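Local coordinates for protein uronate isomerase (Caulobacter crescentus, PDB 2Q01) that catalyses the interconversion of D-glucuronate and D-fructuronate, and of D-galacturonate and D-tagaturonate, in bacterial sugar-acid metabolism, at residues 191-203 / 239-253. Numbering follows the deposited sequence.
Sequences GHVITAYRPDAVI and RQAFIDAGATSSDHG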
# COMPACT_ATOMS: atom_id res chain seq x y z
N GLY B 191 -9.19 35.97 -20.89
CA GLY B 191 -8.97 34.66 -20.28
C GLY B 191 -7.57 34.13 -20.54
O GLY B 191 -7.09 34.15 -21.68
N HIS B 192 -6.93 33.66 -19.47
CA HIS B 192 -5.55 33.19 -19.53
C HIS B 192 -5.56 31.69 -19.81
O HIS B 192 -5.39 30.87 -18.91
CB HIS B 192 -4.84 33.53 -18.22
CG HIS B 192 -3.36 33.24 -18.21
ND1 HIS B 192 -2.78 32.40 -17.29
CD2 HIS B 192 -2.36 33.71 -18.99
CE1 HIS B 192 -1.48 32.34 -17.51
NE2 HIS B 192 -1.19 33.13 -18.54
N VAL B 193 -5.79 31.36 -21.08
CA VAL B 193 -5.71 29.99 -21.55
C VAL B 193 -4.33 29.78 -22.17
O VAL B 193 -3.98 30.41 -23.17
CB VAL B 193 -6.83 29.65 -22.56
CG1 VAL B 193 -6.67 28.23 -23.07
CG2 VAL B 193 -8.21 29.85 -21.92
N ILE B 194 -3.54 28.92 -21.53
CA ILE B 194 -2.18 28.64 -21.99
C ILE B 194 -2.03 27.19 -22.41
O ILE B 194 -3.00 26.42 -22.42
CB ILE B 194 -1.11 29.01 -20.92
CG1 ILE B 194 -1.35 28.26 -19.61
CG2 ILE B 194 -1.10 30.51 -20.69
CD1 ILE B 194 -0.18 28.32 -18.65
N THR B 195 -0.81 26.81 -22.78
CA THR B 195 -0.54 25.47 -23.28
C THR B 195 0.53 24.75 -22.46
O THR B 195 1.12 25.33 -21.55
CB THR B 195 -0.18 25.51 -24.79
OG1 THR B 195 0.08 24.18 -25.26
CG2 THR B 195 1.04 26.39 -25.04
N ALA B 196 0.75 23.48 -22.77
CA ALA B 196 1.83 22.69 -22.17
C ALA B 196 2.48 21.84 -23.26
O ALA B 196 1.79 21.35 -24.16
CB ALA B 196 1.29 21.81 -21.05
N TYR B 197 3.80 21.69 -23.18
CA TYR B 197 4.59 20.98 -24.19
C TYR B 197 4.63 19.47 -23.93
O TYR B 197 5.27 19.03 -22.98
CB TYR B 197 6.00 21.55 -24.21
CG TYR B 197 6.88 21.09 -25.36
CD1 TYR B 197 6.75 21.67 -26.62
CD2 TYR B 197 7.86 20.12 -25.17
CE1 TYR B 197 7.55 21.28 -27.67
CE2 TYR B 197 8.68 19.71 -26.22
CZ TYR B 197 8.51 20.31 -27.47
OH TYR B 197 9.29 19.94 -28.53
N ARG B 198 3.97 18.69 -24.78
CA ARG B 198 3.93 17.24 -24.62
C ARG B 198 4.51 16.50 -25.83
O ARG B 198 3.78 16.13 -26.74
CB ARG B 198 2.50 16.77 -24.37
CG ARG B 198 2.39 15.39 -23.76
CD ARG B 198 1.07 14.74 -24.09
NE ARG B 198 0.95 13.42 -23.47
CZ ARG B 198 0.32 13.17 -22.33
NH1 ARG B 198 -0.28 14.15 -21.66
NH2 ARG B 198 0.28 11.93 -21.86
N PRO B 199 5.84 16.27 -25.83
CA PRO B 199 6.54 15.73 -26.99
C PRO B 199 6.43 14.22 -27.23
O PRO B 199 7.10 13.69 -28.11
CB PRO B 199 7.99 16.13 -26.73
CG PRO B 199 8.11 16.16 -25.26
CD PRO B 199 6.76 16.53 -24.71
N ASP B 200 5.55 13.55 -26.47
CA ASP B 200 5.41 12.08 -26.46
C ASP B 200 5.36 11.38 -27.81
O ASP B 200 5.95 10.31 -27.96
CB ASP B 200 4.15 11.69 -25.67
CG ASP B 200 4.28 11.96 -24.18
OD1 ASP B 200 5.34 12.47 -23.73
OD2 ASP B 200 3.31 11.65 -23.45
N ALA B 201 4.67 11.98 -28.78
CA ALA B 201 4.49 11.36 -30.09
C ALA B 201 5.75 11.37 -30.97
O ALA B 201 5.89 10.53 -31.86
CB ALA B 201 3.31 11.98 -30.82
N VAL B 202 6.66 12.31 -30.72
CA VAL B 202 7.92 12.39 -31.49
C VAL B 202 9.10 11.86 -30.68
O VAL B 202 10.26 12.03 -31.06
CB VAL B 202 8.21 13.82 -32.04
CG1 VAL B 202 7.12 14.25 -33.01
CG2 VAL B 202 8.35 14.84 -30.93
N ILE B 203 8.79 11.21 -29.56
CA ILE B 203 9.81 10.63 -28.68
C ILE B 203 9.63 9.11 -28.58
O ILE B 203 10.61 8.37 -28.59
CB ILE B 203 9.81 11.31 -27.28
CG1 ILE B 203 10.26 12.78 -27.42
CG2 ILE B 203 10.69 10.53 -26.28
CD1 ILE B 203 10.59 13.49 -26.12
N ARG B 239 9.48 24.44 -28.35
CA ARG B 239 9.35 24.84 -26.96
C ARG B 239 9.25 26.35 -26.81
O ARG B 239 8.43 26.84 -26.03
CB ARG B 239 10.51 24.30 -26.13
CG ARG B 239 10.30 22.87 -25.68
CD ARG B 239 11.60 22.23 -25.26
NE ARG B 239 12.08 22.75 -23.98
CZ ARG B 239 11.96 22.11 -22.82
NH1 ARG B 239 11.38 20.92 -22.76
NH2 ARG B 239 12.43 22.66 -21.71
N GLN B 240 10.07 27.08 -27.57
CA GLN B 240 10.03 28.54 -27.61
C GLN B 240 8.67 29.07 -28.05
O GLN B 240 8.15 30.01 -27.46
CB GLN B 240 11.14 29.10 -28.51
CG GLN B 240 11.39 30.59 -28.36
CD GLN B 240 11.54 31.03 -26.91
OE1 GLN B 240 12.42 30.54 -26.19
NE2 GLN B 240 10.68 31.94 -26.47
N ALA B 241 8.11 28.44 -29.09
CA ALA B 241 6.77 28.77 -29.59
C ALA B 241 5.68 28.54 -28.55
O ALA B 241 4.68 29.26 -28.53
CB ALA B 241 6.48 27.96 -30.85
N PHE B 242 5.87 27.53 -27.69
CA PHE B 242 4.92 27.23 -26.62
C PHE B 242 5.02 28.26 -25.50
O PHE B 242 4.00 28.70 -24.98
CB PHE B 242 5.17 25.82 -26.08
CG PHE B 242 4.48 24.72 -26.85
CD1 PHE B 242 4.83 24.44 -28.17
CD2 PHE B 242 3.49 23.95 -26.26
CE1 PHE B 242 4.21 23.42 -28.88
CE2 PHE B 242 2.85 22.93 -26.96
CZ PHE B 242 3.21 22.67 -28.27
N ILE B 243 6.25 28.63 -25.14
CA ILE B 243 6.53 29.70 -24.18
C ILE B 243 5.87 31.02 -24.61
O ILE B 243 5.23 31.69 -23.79
CB ILE B 243 8.06 29.89 -24.01
CG1 ILE B 243 8.64 28.70 -23.25
CG2 ILE B 243 8.40 31.19 -23.27
CD1 ILE B 243 10.09 28.46 -23.51
N ASP B 244 6.02 31.35 -25.89
CA ASP B 244 5.39 32.53 -26.49
C ASP B 244 3.86 32.45 -26.48
O ASP B 244 3.18 33.47 -26.52
CB ASP B 244 5.90 32.74 -27.92
CG ASP B 244 7.37 33.13 -27.97
OD1 ASP B 244 7.99 32.94 -29.04
OD2 ASP B 244 7.91 33.64 -26.96
N ALA B 245 3.34 31.23 -26.42
CA ALA B 245 1.90 30.99 -26.29
C ALA B 245 1.47 30.90 -24.82
O ALA B 245 0.31 30.62 -24.52
CB ALA B 245 1.51 29.72 -27.05
N GLY B 246 2.42 31.12 -23.91
CA GLY B 246 2.13 31.21 -22.49
C GLY B 246 2.51 30.02 -21.63
O GLY B 246 2.32 30.06 -20.42
N ALA B 247 3.05 28.97 -22.26
CA ALA B 247 3.45 27.75 -21.54
C ALA B 247 4.54 28.00 -20.51
O ALA B 247 5.46 28.79 -20.72
CB ALA B 247 3.91 26.68 -22.51
N THR B 248 4.40 27.32 -19.38
CA THR B 248 5.39 27.34 -18.31
C THR B 248 5.83 25.92 -17.99
O THR B 248 6.76 25.72 -17.21
CB THR B 248 4.83 27.99 -17.02
OG1 THR B 248 3.70 27.26 -16.55
CG2 THR B 248 4.43 29.45 -17.25
N SER B 249 5.17 24.95 -18.61
CA SER B 249 5.41 23.55 -18.29
C SER B 249 5.56 22.63 -19.50
O SER B 249 5.11 22.95 -20.60
CB SER B 249 4.31 23.03 -17.36
OG SER B 249 4.64 21.76 -16.85
N SER B 250 6.20 21.49 -19.28
CA SER B 250 6.24 20.42 -20.26
C SER B 250 5.66 19.16 -19.61
O SER B 250 5.60 19.08 -18.38
CB SER B 250 7.66 20.20 -20.80
OG SER B 250 8.39 19.29 -20.00
N ASP B 251 5.24 18.20 -20.42
CA ASP B 251 4.58 17.00 -19.90
C ASP B 251 5.05 15.74 -20.62
O ASP B 251 5.18 15.73 -21.84
CB ASP B 251 3.06 17.15 -19.98
CG ASP B 251 2.32 15.98 -19.36
OD1 ASP B 251 2.83 15.40 -18.37
OD2 ASP B 251 1.22 15.64 -19.84
N HIS B 252 5.31 14.67 -19.85
CA HIS B 252 5.88 13.44 -20.38
C HIS B 252 5.18 12.19 -19.86
O HIS B 252 5.38 11.79 -18.72
CB HIS B 252 7.38 13.39 -20.08
CG HIS B 252 8.09 14.67 -20.41
ND1 HIS B 252 8.52 14.97 -21.68
CD2 HIS B 252 8.37 15.75 -19.65
CE1 HIS B 252 9.06 16.17 -21.69
NE2 HIS B 252 8.98 16.67 -20.47
N GLY B 253 4.34 11.59 -20.70
CA GLY B 253 3.63 10.37 -20.36
C GLY B 253 4.30 9.14 -20.94
O GLY B 253 3.86 8.58 -21.94
O HOH W 1 1.39 32.38 -19.01
O HOH W 2 -2.02 31.34 -25.35
O HOH W 3 2.29 25.37 -19.17
O HOH W 4 0.21 12.38 -19.18
O HOH W 5 8.22 12.85 -23.62
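Tyr-197 is wedged among Phe-242 and Arg-239 of helix 228-244 and Ser-250 of strand 249-252. Its CG lies anti to the backbone N (chi1 -170°), which swings the ring in beside Phe-242 and Arg-239. CB rests on Ser-250 CB; the small serine suits backbones this close (CA atoms of Tyr-197 and Ser-250 4.3 Å apart). CD1 points at the face of Phe-242, 3.7 Å from Phe-242 CD1, in a T-shaped pair with planes at 85°. Arg-239 CG sits over the centre of the tyrosine ring, 3.5 Å from its centroid, a CH-pi contact made by the aliphatic part of an arginine whose guanidinium pairs with Asp-302. At the tip, OH hydrogen-bonds to His-235 ND1. An alanine in place of Phe-242 would probably leave the tyrosine edge without its aromatic face and open a gap beside Thr-195.

Tyr-197 N hydrogen-bonds to Ser-249 O and Asp-251 N to Tyr-197 O (2.7 Å), a single bridge just past strand 192-194, across the helical crossover of this TIM-barrel-type fold. Beyond, extended Arg-198 makes a salt bridge from NH1 to Asp-251 OD2 (2.8 Å), while Asp-251 OD1 turns to His-309. Arg-198 NE makes a weaker, bent one to Asp-200 OD2, which also accepts Gly-253 N (2.9 Å). One arginine thus links two carboxylates, and its charge probably offsets their mutual repulsion.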